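Local coordinates for KauB (Pseudomonas aeruginosa PAO1, PDB 6B4R), which probably oxidises a broad range of aldehydes, aminoaldehydes among them, to the corresponding acids with NAD(P)+ as electron acceptor, at residues Asp389-Ala394 against Val406-Glu411; Ala285-Ala290 against Pro320-Ala325; Gly159-Ile164 against Thr239-Gly244. One frame throughout, in Å; residues are numbered along the deposited sequence.

Interaction 1 of 3, residues Asp389-Ala394 against Val406-Glu411; sequences DGVTNA and VLSVIE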
loop_
_atom_site.group_PDB
_atom_site.type_symbol
_atom_site.label_atom_id
_atom_site.label_comp_id
_atom_site.label_asym_id
_atom_site.label_seq_id
_atom_site.Cartn_x
_atom_site.Cartn_y
_atom_site.Cartn_z
ATOM N N ASP A 389 -31.759 16.201 30.926
ATOM C CA ASP A 389 -32.178 17.088 29.848
ATOM C C ASP A 389 -31.769 18.531 30.151
ATOM O O ASP A 389 -31.477 18.874 31.296
ATOM C CB ASP A 389 -33.693 16.992 29.646
ATOM C CG ASP A 389 -34.167 17.750 28.420
ATOM O OD1 ASP A 389 -33.330 18.027 27.535
ATOM O OD2 ASP A 389 -35.373 18.068 28.342
ATOM N N GLY A 390 -31.744 19.370 29.118
ATOM C CA GLY A 390 -31.433 20.778 29.283
ATOM C C GLY A 390 -29.999 21.006 29.718
ATOM O O GLY A 390 -29.715 21.863 30.555
ATOM N N VAL A 391 -29.090 20.225 29.147
ATOM C CA VAL A 391 -27.679 20.317 29.487
ATOM C C VAL A 391 -26.964 21.228 28.496
ATOM O O VAL A 391 -27.254 21.205 27.302
ATOM C CB VAL A 391 -27.017 18.919 29.472
ATOM C CG1 VAL A 391 -25.579 18.996 29.957
ATOM C CG2 VAL A 391 -27.813 17.946 30.326
ATOM N N THR A 392 -26.041 22.042 29.000
ATOM C CA THR A 392 -25.174 22.831 28.138
ATOM C C THR A 392 -23.781 22.218 28.149
ATOM O O THR A 392 -23.415 21.513 29.090
ATOM C CB THR A 392 -25.089 24.300 28.591
ATOM O OG1 THR A 392 -24.460 24.371 29.877
ATOM C CG2 THR A 392 -26.479 24.914 28.671
ATOM N N ASN A 393 -23.000 22.494 27.110
ATOM C CA ASN A 393 -21.677 21.897 26.973
ATOM C C ASN A 393 -20.639 22.523 27.908
ATOM O O ASN A 393 -19.437 22.326 27.739
ATOM C CB ASN A 393 -21.203 21.976 25.518
ATOM C CG ASN A 393 -20.083 21.001 25.216
ATOM O OD1 ASN A 393 -20.120 19.845 25.636
ATOM N ND2 ASN A 393 -19.069 21.471 24.502
ATOM N N ALA A 394 -21.112 23.278 28.896
ATOM C CA ALA A 394 -20.230 23.912 29.866
ATOM C C ALA A 394 -20.401 23.274 31.239
ATOM O O ALA A 394 -19.542 23.412 32.110
ATOM C CB ALA A 394 -20.512 25.403 29.938
ATOM N N VAL A 406 -24.922 7.635 32.317
ATOM C CA VAL A 406 -25.513 8.960 32.472
ATOM C C VAL A 406 -25.414 9.750 31.174
ATOM O O VAL A 406 -24.317 10.052 30.708
ATOM C CB VAL A 406 -24.825 9.763 33.588
ATOM C CG1 VAL A 406 -25.555 11.078 33.820
ATOM C CG2 VAL A 406 -24.762 8.949 34.869
ATOM N N LEU A 407 -26.565 10.092 30.605
ATOM C CA LEU A 407 -26.617 10.767 29.311
ATOM C C LEU A 407 -26.905 12.264 29.438
ATOM O O LEU A 407 -27.760 12.678 30.225
ATOM C CB LEU A 407 -27.671 10.107 28.420
ATOM C CG LEU A 407 -27.952 10.751 27.061
ATOM C CD1 LEU A 407 -26.703 10.761 26.196
ATOM C CD2 LEU A 407 -29.089 10.037 26.352
ATOM N N SER A 408 -26.186 13.066 28.657
ATOM C CA SER A 408 -26.398 14.510 28.619
ATOM C C SER A 408 -27.029 14.924 27.294
ATOM O O SER A 408 -26.451 14.707 26.228
ATOM C CB SER A 408 -25.075 15.257 28.819
ATOM O OG SER A 408 -24.511 14.983 30.090
ATOM N N VAL A 409 -28.215 15.521 27.361
ATOM C CA VAL A 409 -28.908 15.959 26.155
ATOM C C VAL A 409 -28.641 17.435 25.879
ATOM O O VAL A 409 -28.979 18.303 26.687
ATOM C CB VAL A 409 -30.424 15.709 26.241
ATOM C CG1 VAL A 409 -31.105 16.140 24.950
ATOM C CG2 VAL A 409 -30.699 14.242 26.532
ATOM N N ILE A 410 -28.025 17.707 24.734
ATOM C CA ILE A 410 -27.633 19.063 24.371
ATOM C C ILE A 410 -28.251 19.456 23.034
ATOM O O ILE A 410 -28.202 18.694 22.068
ATOM C CB ILE A 410 -26.098 19.198 24.297
ATOM C CG1 ILE A 410 -25.459 18.696 25.597
ATOM C CG2 ILE A 410 -25.697 20.639 24.016
ATOM C CD1 ILE A 410 -23.955 18.570 25.539
ATOM N N GLU A 411 -28.839 20.645 22.987
ATOM C CA GLU A 411 -29.512 21.120 21.786
ATOM C C GLU A 411 -28.593 21.982 20.933
ATOM O O GLU A 411 -27.756 22.721 21.454
ATOM C CB GLU A 411 -30.760 21.921 22.161
ATOM C CG GLU A 411 -31.785 21.139 22.965
ATOM C CD GLU A 411 -32.959 21.996 23.396
ATOM O OE1 GLU A 411 -33.016 23.174 22.987
ATOM O OE2 GLU A 411 -33.823 21.493 24.147
#

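Interaction 2 of 3, residues Ala285-Ala290 against Pro320-Ala325; sequences AAAEAA and PLVIEA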
loop_
_atom_site.group_PDB
_atom_site.type_symbol
_atom_site.label_atom_id
_atom_site.label_comp_id
_atom_site.label_asym_id
_atom_site.label_seq_id
_atom_site.Cartn_x
_atom_site.Cartn_y
_atom_site.Cartn_z
ATOM N N ALA A 285 -34.961 4.423 15.013
ATOM C CA ALA A 285 -33.719 3.659 15.055
ATOM C C ALA A 285 -32.599 4.461 15.715
ATOM O O ALA A 285 -31.775 3.911 16.452
ATOM C CB ALA A 285 -33.313 3.229 13.651
ATOM N N ALA A 286 -32.573 5.761 15.443
ATOM C CA ALA A 286 -31.595 6.651 16.057
ATOM C C ALA A 286 -31.826 6.759 17.562
ATOM O O ALA A 286 -30.877 6.871 18.336
ATOM C CB ALA A 286 -31.649 8.026 15.409
ATOM N N ALA A 287 -33.092 6.717 17.967
ATOM C CA ALA A 287 -33.449 6.785 19.380
ATOM C C ALA A 287 -33.049 5.509 20.113
ATOM O O ALA A 287 -32.613 5.555 21.262
ATOM C CB ALA A 287 -34.937 7.038 19.534
ATOM N N GLU A 288 -33.205 4.370 19.447
ATOM C CA GLU A 288 -32.808 3.092 20.024
ATOM C C GLU A 288 -31.291 3.043 20.182
ATOM O O GLU A 288 -30.774 2.595 21.207
ATOM C CB GLU A 288 -33.282 1.930 19.147
ATOM C CG GLU A 288 -34.796 1.808 19.012
ATOM C CD GLU A 288 -35.470 1.324 20.283
ATOM O OE1 GLU A 288 -34.760 0.911 21.228
ATOM O OE2 GLU A 288 -36.718 1.353 20.334
ATOM N N ALA A 289 -30.589 3.520 19.158
ATOM C CA ALA A 289 -29.131 3.547 19.161
ATOM C C ALA A 289 -28.590 4.495 20.224
ATOM O O ALA A 289 -27.575 4.208 20.857
ATOM C CB ALA A 289 -28.610 3.939 17.787
ATOM N N ALA A 290 -29.269 5.623 20.413
ATOM C CA ALA A 290 -28.858 6.611 21.407
ATOM C C ALA A 290 -28.931 6.038 22.817
ATOM O O ALA A 290 -28.003 6.200 23.610
ATOM C CB ALA A 290 -29.717 7.861 21.299
ATOM N N PRO A 320 -38.700 11.974 23.750
ATOM C CA PRO A 320 -39.588 10.942 24.300
ATOM C C PRO A 320 -39.286 9.548 23.749
ATOM O O PRO A 320 -39.514 8.553 24.437
ATOM C CB PRO A 320 -40.976 11.395 23.839
ATOM C CG PRO A 320 -40.852 12.858 23.648
ATOM C CD PRO A 320 -39.467 13.066 23.120
ATOM N N LEU A 321 -38.781 9.481 22.522
ATOM C CA LEU A 321 -38.429 8.205 21.910
ATOM C C LEU A 321 -37.207 7.594 22.587
ATOM O O LEU A 321 -37.109 6.374 22.723
ATOM C CB LEU A 321 -38.170 8.383 20.414
ATOM C CG LEU A 321 -39.345 8.885 19.574
ATOM C CD1 LEU A 321 -38.891 9.209 18.158
ATOM C CD2 LEU A 321 -40.460 7.855 19.556
ATOM N N VAL A 322 -36.280 8.451 23.009
ATOM C CA VAL A 322 -35.070 8.007 23.697
ATOM C C VAL A 322 -35.392 7.520 25.105
ATOM O O VAL A 322 -34.876 6.493 25.552
ATOM C CB VAL A 322 -34.016 9.131 23.780
ATOM C CG1 VAL A 322 -32.780 8.652 24.532
ATOM C CG2 VAL A 322 -33.646 9.618 22.388
ATOM N N ILE A 323 -36.249 8.261 25.799
ATOM C CA ILE A 323 -36.669 7.889 27.143
ATOM C C ILE A 323 -37.375 6.537 27.134
ATOM O O ILE A 323 -37.127 5.693 27.995
ATOM C CB ILE A 323 -37.592 8.957 27.761
ATOM C CG1 ILE A 323 -36.840 10.282 27.918
ATOM C CG2 ILE A 323 -38.124 8.491 29.103
ATOM C CD1 ILE A 323 -37.705 11.427 28.403
ATOM N N GLU A 324 -38.243 6.332 26.149
ATOM C CA GLU A 324 -38.962 5.071 26.014
ATOM C C GLU A 324 -38.003 3.917 25.729
ATOM O O GLU A 324 -38.113 2.841 26.324
ATOM C CB GLU A 324 -40.010 5.171 24.904
ATOM C CG GLU A 324 -40.797 3.886 24.672
ATOM C CD GLU A 324 -41.679 3.513 25.856
ATOM O OE1 GLU A 324 -42.120 4.425 26.590
ATOM O OE2 GLU A 324 -41.930 2.304 26.055
ATOM N N ALA A 325 -37.058 4.151 24.825
ATOM C CA ALA A 325 -36.096 3.126 24.435
ATOM C C ALA A 325 -35.166 2.745 25.582
ATOM O O ALA A 325 -34.628 1.637 25.609
ATOM C CB ALA A 325 -35.288 3.586 23.228
#

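Interaction 3 of 3, residues Gly159-Ile164 against Thr239-Gly244; sequences GVVAAI and TLVFTG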
loop_
_atom_site.group_PDB
_atom_site.type_symbol
_atom_site.label_atom_id
_atom_site.label_comp_id
_atom_site.label_asym_id
_atom_site.label_seq_id
_atom_site.Cartn_x
_atom_site.Cartn_y
_atom_site.Cartn_z
ATOM N N GLY A 159 10.616 -5.738 20.665
ATOM C CA GLY A 159 11.229 -6.596 21.662
ATOM C C GLY A 159 10.317 -6.906 22.831
ATOM O O GLY A 159 9.529 -7.850 22.780
ATOM N N VAL A 160 10.428 -6.109 23.889
ATOM C CA VAL A 160 9.615 -6.302 25.086
ATOM C C VAL A 160 8.488 -5.275 25.164
ATOM O O VAL A 160 8.734 -4.068 25.180
ATOM C CB VAL A 160 10.466 -6.227 26.370
ATOM C CG1 VAL A 160 9.581 -6.327 27.602
ATOM C CG2 VAL A 160 11.521 -7.325 26.375
ATOM N N VAL A 161 7.253 -5.761 25.220
ATOM C CA VAL A 161 6.093 -4.884 25.249
ATOM C C VAL A 161 5.326 -5.031 26.556
ATOM O O VAL A 161 4.907 -6.129 26.918
ATOM C CB VAL A 161 5.135 -5.183 24.080
ATOM C CG1 VAL A 161 3.903 -4.295 24.164
ATOM C CG2 VAL A 161 5.845 -5.007 22.742
ATOM N N ALA A 162 5.146 -3.920 27.263
ATOM C CA ALA A 162 4.316 -3.905 28.458
ATOM C C ALA A 162 2.925 -3.409 28.089
ATOM O O ALA A 162 2.781 -2.364 27.454
ATOM C CB ALA A 162 4.936 -3.017 29.526
ATOM N N ALA A 163 1.901 -4.160 28.481
ATOM C CA ALA A 163 0.526 -3.784 28.179
ATOM C C ALA A 163 -0.310 -3.630 29.446
ATOM O O ALA A 163 -0.472 -4.578 30.216
ATOM C CB ALA A 163 -0.106 -4.798 27.242
ATOM N N ILE A 164 -0.834 -2.426 29.656
ATOM C CA ILE A 164 -1.698 -2.140 30.794
ATOM C C ILE A 164 -3.139 -1.972 30.316
ATOM O O ILE A 164 -3.479 -0.975 29.680
ATOM C CB ILE A 164 -1.243 -0.864 31.529
ATOM C CG1 ILE A 164 0.220 -0.992 31.957
ATOM C CG2 ILE A 164 -2.131 -0.583 32.732
ATOM C CD1 ILE A 164 0.724 0.187 32.766
ATOM N N THR A 239 8.421 -0.850 24.659
ATOM C CA THR A 239 7.150 -0.249 24.279
ATOM C C THR A 239 6.100 -0.451 25.365
ATOM O O THR A 239 5.961 -1.543 25.915
ATOM C CB THR A 239 6.635 -0.843 22.943
ATOM O OG1 THR A 239 7.551 -0.522 21.889
ATOM C CG2 THR A 239 5.260 -0.300 22.590
ATOM N N LEU A 240 5.367 0.616 25.669
ATOM C CA LEU A 240 4.283 0.566 26.638
ATOM C C LEU A 240 2.977 0.955 25.953
ATOM O O LEU A 240 2.849 2.064 25.431
ATOM C CB LEU A 240 4.581 1.516 27.805
ATOM C CG LEU A 240 3.643 1.597 29.018
ATOM C CD1 LEU A 240 2.483 2.558 28.787
ATOM C CD2 LEU A 240 3.127 0.221 29.398
ATOM N N VAL A 241 2.011 0.041 25.946
ATOM C CA VAL A 241 0.685 0.354 25.427
ATOM C C VAL A 241 -0.327 0.367 26.566
ATOM O O VAL A 241 -0.201 -0.389 27.528
ATOM C CB VAL A 241 0.248 -0.620 24.313
ATOM C CG1 VAL A 241 1.222 -0.553 23.145
ATOM C CG2 VAL A 241 0.144 -2.039 24.847
ATOM N N PHE A 242 -1.327 1.236 26.464
ATOM C CA PHE A 242 -2.233 1.465 27.582
ATOM C C PHE A 242 -3.617 1.940 27.143
ATOM O O PHE A 242 -3.760 2.681 26.169
ATOM C CB PHE A 242 -1.600 2.468 28.555
ATOM C CG PHE A 242 -2.538 2.992 29.607
ATOM C CD1 PHE A 242 -2.759 2.283 30.777
ATOM C CD2 PHE A 242 -3.173 4.214 29.441
ATOM C CE1 PHE A 242 -3.610 2.773 31.752
ATOM C CE2 PHE A 242 -4.029 4.707 30.412
ATOM C CZ PHE A 242 -4.246 3.986 31.570
ATOM N N THR A 243 -4.631 1.488 27.870
ATOM C CA THR A 243 -5.990 1.976 27.698
ATOM C C THR A 243 -6.579 2.253 29.076
ATOM O O THR A 243 -6.608 1.371 29.934
ATOM C CB THR A 243 -6.876 0.961 26.957
ATOM O OG1 THR A 243 -6.314 0.679 25.669
ATOM C CG2 THR A 243 -8.283 1.512 26.786
ATOM N N GLY A 244 -7.033 3.481 29.290
ATOM C CA GLY A 244 -7.587 3.866 30.574
ATOM C C GLY A 244 -7.942 5.337 30.634
ATOM O O GLY A 244 -8.487 5.895 29.682
#

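Interaction 1 of 3, residues Asp389-Ala394 against Val406-Glu411
Val-391 is tied to Val-409 by one backbone hydrogen bond, an example of a chain held to a neighbouring strand by a single polar link. Val-391 N donates to Val-409 O over 3.1 Å, with an N-H...O angle of 151°. One residue earlier, Gly-390 takes up a left-handed backbone conformation (phi 67°) that turns the chain, and its N bonds to Asp-389 OD1, approaching from above the carboxylate plane.

The van der Waals contacts centre on Val-391. Its CG1, anti to the backbone N (chi1 -174°), lies 3.9 Å from Ser-408 CB, while CG2 lies 3.8 Å from Val-409 O, so the two branches cover consecutive residues of the strand. Val-391 CB is 4.2 Å from Ile-410 CG1, the apolar side-chain pair of the contact, and Val-391 O rests against the same Ile-410 CG1 at 3.5 Å. The tip of this isoleucine, CD1, comes within 4.0 Å of Asn-393 OD1; that amide is fixed from outside, since OD1 accepts from Arg-307 NH1 and ND2 donates to Asp-424 O. Towards the start of the segment, Asp-389 OD1 passes 3.9 Å from Val-409 CG1.

Charge gathers at this same end. Asp-389 OD2 forms a salt bridge with Lys-315. Asp-389 OD1 is also 4.9 Å from Glu-411 OE2, a pairing of like charges that Lys-315, a long and weak partner of Glu-411, would be expected to ease.

Strand 382-389 and strand 406-412, parallel neighbours joined through the short helix 396-399, form a beta-alpha-beta crossover.

Interaction 2 of 3, residues Ala285-Ala290 against Pro320-Ala325
Ala-287 sits against Leu-321 and Val-322 where two helices cross, their local axes coming within 8.1 Å at a signed angle of -51°. The angle, taken alone, is near the value expected when ridges of side chains four residues apart on each helix settle into the grooves of the other. The backbones approach to 4.8 Å between the CA atoms of Ala-287 and Val-322, and to 5.5 Å between those of Glu-288 and Ala-325. Alanine at two of these four places keeps the spacing small.

The methyl of Ala-287 points into the partner helix, where its CB lies 3.6 Å from Leu-321 CB and 4.1 Å from Val-322 CG2. Val-322 turns that same CG2 along the neighbouring helix, so that it also reaches Ala-290 CB, a turn further on, at 4.4 Å. From the other helix Ala-325 points back, its CB 3.9 Å from Ala-287 O. The CB of Glu-288 is directed away from the partner helix, but the chain bends about CB-CG (chi2 -72°) and brings the carboxylate to the same methyl, with OE1 3.4 Å from Ala-325 CB.

Around this crossing, Phe-318 of helix 315-326 touches Ala-286 and Ala-287, while Trp-434 of strand 430-434 meets Ala-286 and Ala-289. Helix 283-295 is therefore packed against both a helix and a strand of the sheet.

No hydrogen bond or salt bridge joins the two segments. The contact depends on the fit of small aliphatic groups, methyls and the Leu-321 methylene, and the glutamate takes part by setting its carboxylate end against the Ala-325 methyl, with no opposite charge in the two segments to pair with.

Interaction 3 of 3, residues Gly159-Ile164 against Thr239-Gly244
Val-161 to Ile-164 and Thr-239 to Phe-242 pair residue for residue as parallel neighbours in the Rossmann-like sheet of the enzyme, a worked example of how two strands far apart in sequence are joined. The strand directions differ by 19°. Ala-162 and Ile-164 each use both N and O across the gap: Ala-162 N donates to Thr-239 O at 2.9 Å, and Ala-162 O receives Val-241 N. Next, Ile-164 N reaches Val-241 O at 3.0 Å with a nearly straight angle of 173°. Longer bonds from Thr-239 N to Val-160 O and from Thr-243 N to Ile-164 O close the ladder at its two ends.

Strand 149-164 has strand 187-191 on its other flank, and strand 239-243 has strand 263-267 as its next neighbour. With 217-219 outermost, this gives the 3-2-1-4-5 strand order of a Rossmann fold, in which these two segments are strands 1 and 4, the pair at the topological switch point where such folds commonly hold a dinucleotide.

On the sheet face of Ala-162 and Ile-164, Leu-240 has CG anti to its backbone N (chi1 -176°) and brings CD2 to 3.7 Å from Ala-162 CB and 4.1 Å from Ile-164 CG1. Beside it the Phe-242 ring meets Ile-164 with its rim: Ile-164 CB lies at the ring edge, in plane, and CG2 is 3.5 Å from Phe-242 CD1. Helix 246-258 packs on Leu-240 and Phe-242 on this face. On the other, Ala-163 CB touches Val-241 CG2 at 3.7 Å, and Tyr-487 packs on Val-161 and Val-241. At the C-terminal end of the ladder, the Thr-243 hydroxyl is hydrogen-bonded to Lys-177 NZ, and the side chain of Thr-243 lies about 4 Å from that of Glu-267, a predicted active-site residue.

How the interactions relate
Along the chain interaction 3 comes first, then interaction 2, then interaction 1, none enclosing another. Interactions 1 and 2 are neighbours, their centres 16 Å apart, on one side of the chain's centre. They are built on one sheet: strand 406-412 of interaction 1 lies between strands 382-389 and 307-311, and helix 315-326 of interaction 2 follows strand 307-311 in the chain. Interaction 3 lies on the opposite side, with centres 35 and 38 Å from the other two, in a separate sheet. The molecule thus combines two alpha/beta units, and of the three contacts interaction 3 alone approaches the predicted active site.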